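Local coordinates for PPC domain-containing protein (Archaeoglobus fulgidus, PDB 2H6L), which is of unknown function but binds zinc ions through histidine side chains and belongs to the plant and prokaryote conserved (PPC) domain family, at residues K20-Q25 and F106-F111. Numbering follows the deposited sequence.
Sequences KDLVRQ and FSAEVF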
loop_
_atom_site.group_PDB
_atom_site.type_symbol
_atom_site.label_atom_id
_atom_site.label_comp_id
_atom_site.label_asym_id
_atom_site.label_seq_id
_atom_site.Cartn_x
_atom_site.Cartn_y
_atom_site.Cartn_z
ATOM N N LYS A 20 -8.096 20.803 5.026
ATOM C CA LYS A 20 -7.513 20.546 6.345
ATOM C C LYS A 20 -6.333 19.589 6.210
ATOM O O LYS A 20 -6.252 18.849 5.234
ATOM C CB LYS A 20 -8.559 19.921 7.274
ATOM C CG LYS A 20 -9.805 20.766 7.478
ATOM C CD LYS A 20 -9.487 22.055 8.223
ATOM C CE LYS A 20 -10.754 22.879 8.459
ATOM N NZ LYS A 20 -10.511 24.045 9.359
ATOM N N ASP A 21 -5.436 19.587 7.197
ATOM C CA ASP A 21 -4.265 18.708 7.153
ATOM C C ASP A 21 -4.622 17.228 7.202
ATOM O O ASP A 21 -5.412 16.785 8.034
ATOM C CB ASP A 21 -3.303 19.018 8.301
ATOM C CG ASP A 21 -2.010 18.222 8.199
ATOM O OD1 ASP A 21 -1.201 18.526 7.301
ATOM O OD2 ASP A 21 -1.809 17.285 8.998
ATOM N N LEU A 22 -4.008 16.460 6.315
ATOM C CA LEU A 22 -4.267 15.036 6.232
ATOM C C LEU A 22 -3.895 14.315 7.526
ATOM O O LEU A 22 -4.719 13.621 8.108
ATOM C CB LEU A 22 -3.498 14.446 5.043
ATOM C CG LEU A 22 -4.092 13.176 4.429
ATOM C CD1 LEU A 22 -3.385 12.826 3.128
ATOM C CD2 LEU A 22 -3.980 12.050 5.429
ATOM N N VAL A 23 -2.656 14.493 7.982
ATOM C CA VAL A 23 -2.207 13.837 9.203
ATOM C C VAL A 23 -3.048 14.235 10.409
ATOM O O VAL A 23 -3.469 13.384 11.188
ATOM C CB VAL A 23 -0.734 14.168 9.515
ATOM C CG1 VAL A 23 -0.248 13.320 10.686
ATOM C CG2 VAL A 23 0.121 13.932 8.289
ATOM N N ARG A 24 -3.298 15.531 10.563
ATOM C CA ARG A 24 -4.079 16.023 11.697
ATOM C C ARG A 24 -5.484 15.435 11.789
ATOM O O ARG A 24 -5.952 15.106 12.884
ATOM C CB ARG A 24 -4.170 17.551 11.655
ATOM C CG ARG A 24 -2.819 18.252 11.725
ATOM C CD ARG A 24 -2.117 18.003 13.050
ATOM N NE ARG A 24 -0.766 18.559 13.059
ATOM C CZ ARG A 24 0.036 18.574 14.120
ATOM N NH1 ARG A 24 -0.372 18.062 15.274
ATOM N NH2 ARG A 24 1.250 19.096 14.027
ATOM N N GLN A 25 -6.161 15.305 10.651
ATOM C CA GLN A 25 -7.513 14.755 10.646
ATOM C C GLN A 25 -7.530 13.312 11.119
ATOM O O GLN A 25 -8.375 12.924 11.919
ATOM C CB GLN A 25 -8.121 14.842 9.252
ATOM C CG GLN A 25 -8.343 16.264 8.793
ATOM C CD GLN A 25 -9.159 16.349 7.523
ATOM O OE1 GLN A 25 -10.325 15.961 7.494
ATOM N NE2 GLN A 25 -8.546 16.859 6.464
ATOM N N PHE A 106 4.982 14.796 6.425
ATOM C CA PHE A 106 4.912 15.693 7.576
ATOM C C PHE A 106 3.557 16.371 7.615
ATOM O O PHE A 106 2.918 16.442 8.667
ATOM C CB PHE A 106 6.021 16.744 7.507
ATOM C CG PHE A 106 7.390 16.193 7.790
ATOM C CD1 PHE A 106 7.756 15.838 9.083
ATOM C CD2 PHE A 106 8.307 16.013 6.765
ATOM C CE1 PHE A 106 9.016 15.314 9.351
ATOM C CE2 PHE A 106 9.571 15.486 7.024
ATOM C CZ PHE A 106 9.925 15.137 8.316
ATOM N N SER A 107 3.123 16.875 6.463
ATOM C CA SER A 107 1.818 17.526 6.357
ATOM C C SER A 107 1.327 17.523 4.916
ATOM O O SER A 107 2.115 17.437 3.972
ATOM C CB SER A 107 1.886 18.973 6.843
ATOM O OG SER A 107 2.619 19.777 5.928
ATOM N N ALA A 108 0.012 17.627 4.765
ATOM C CA ALA A 108 -0.614 17.667 3.458
ATOM C C ALA A 108 -1.997 18.277 3.583
ATOM O O ALA A 108 -2.781 17.905 4.454
ATOM C CB ALA A 108 -0.716 16.267 2.869
ATOM N N GLU A 109 -2.280 19.241 2.719
ATOM C CA GLU A 109 -3.584 19.876 2.708
ATOM C C GLU A 109 -4.429 18.968 1.835
ATOM O O GLU A 109 -4.058 18.669 0.706
ATOM C CB GLU A 109 -3.499 21.260 2.086
ATOM C CG GLU A 109 -4.760 22.078 2.247
ATOM C CD GLU A 109 -4.615 23.466 1.660
ATOM O OE1 GLU A 109 -3.572 24.107 1.916
ATOM O OE2 GLU A 109 -5.541 23.916 0.950
ATOM N N VAL A 110 -5.560 18.525 2.365
ATOM C CA VAL A 110 -6.439 17.634 1.624
ATOM C C VAL A 110 -7.315 18.282 0.546
ATOM O O VAL A 110 -7.874 19.369 0.746
ATOM C CB VAL A 110 -7.382 16.893 2.581
ATOM C CG1 VAL A 110 -8.414 16.105 1.784
ATOM C CG2 VAL A 110 -6.589 15.976 3.484
ATOM N N PHE A 111 -7.426 17.600 -0.596
ATOM C CA PHE A 111 -8.299 18.040 -1.674
ATOM C C PHE A 111 -9.466 17.063 -1.562
ATOM O O PHE A 111 -10.622 17.460 -1.373
ATOM C CB PHE A 111 -7.646 17.893 -3.047
ATOM C CG PHE A 111 -8.554 18.296 -4.183
ATOM C CD1 PHE A 111 -8.871 19.637 -4.397
ATOM C CD2 PHE A 111 -9.150 17.336 -4.987
ATOM C CE1 PHE A 111 -9.768 20.014 -5.390
ATOM C CE2 PHE A 111 -10.055 17.698 -5.989
ATOM C CZ PHE A 111 -10.367 19.042 -6.190
HETATM O O HOH W 1 0.776 17.344 10.060
#
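Two hydrogen bonds grip Asp21 OD2. The first comes from Arg24 N, 2.8 Å from Asp21 OD2, and uses that oxygen's anti lone pair, which makes Asp21 the N-cap of the helix that follows. The second is given by a water that also donates to Phe106 O, linking the cap to the strand. With CG anti to the backbone N (chi1 -174°), the carboxylate reaches the strand as well: Ala108 N meets Asp21 OD1 at 3.0 Å from above the carboxylate plane, and Ser107 CB lies against the same oxygen. The backbones add an isolated antiparallel bridge, with Asp21 and Glu109 as its non-hydrogen-bonded pair. On one side of this pair Leu22 N donates to Ala108 O at 2.7 Å, nearly along the C=O axis; on the other, Val110 N reaches Lys20 O at 3.0 Å, nearly straight (165°) but above the carbonyl plane. Gln25 OE1 accepts from Asp17 N, while NE2 adds a weak bond to Lys20 O and rests on Val110 CG2. Val110 CG2 also packs 3.8 Å from Leu22 CB, the two side chains crossing at about a right angle. An alanine in place of Asp21 removes both carboxylate oxygens, which would probably weaken the helix start and loosen its hold on Ala108 N. The contact thus ties the first turn of helix 22-33 to the end of strand 99-110, whose neighbour 45-55 bonds to Glu109 through Arg47 and Ser48, while Leu22 packs on Ile72 and Leu75 of strand 70-82.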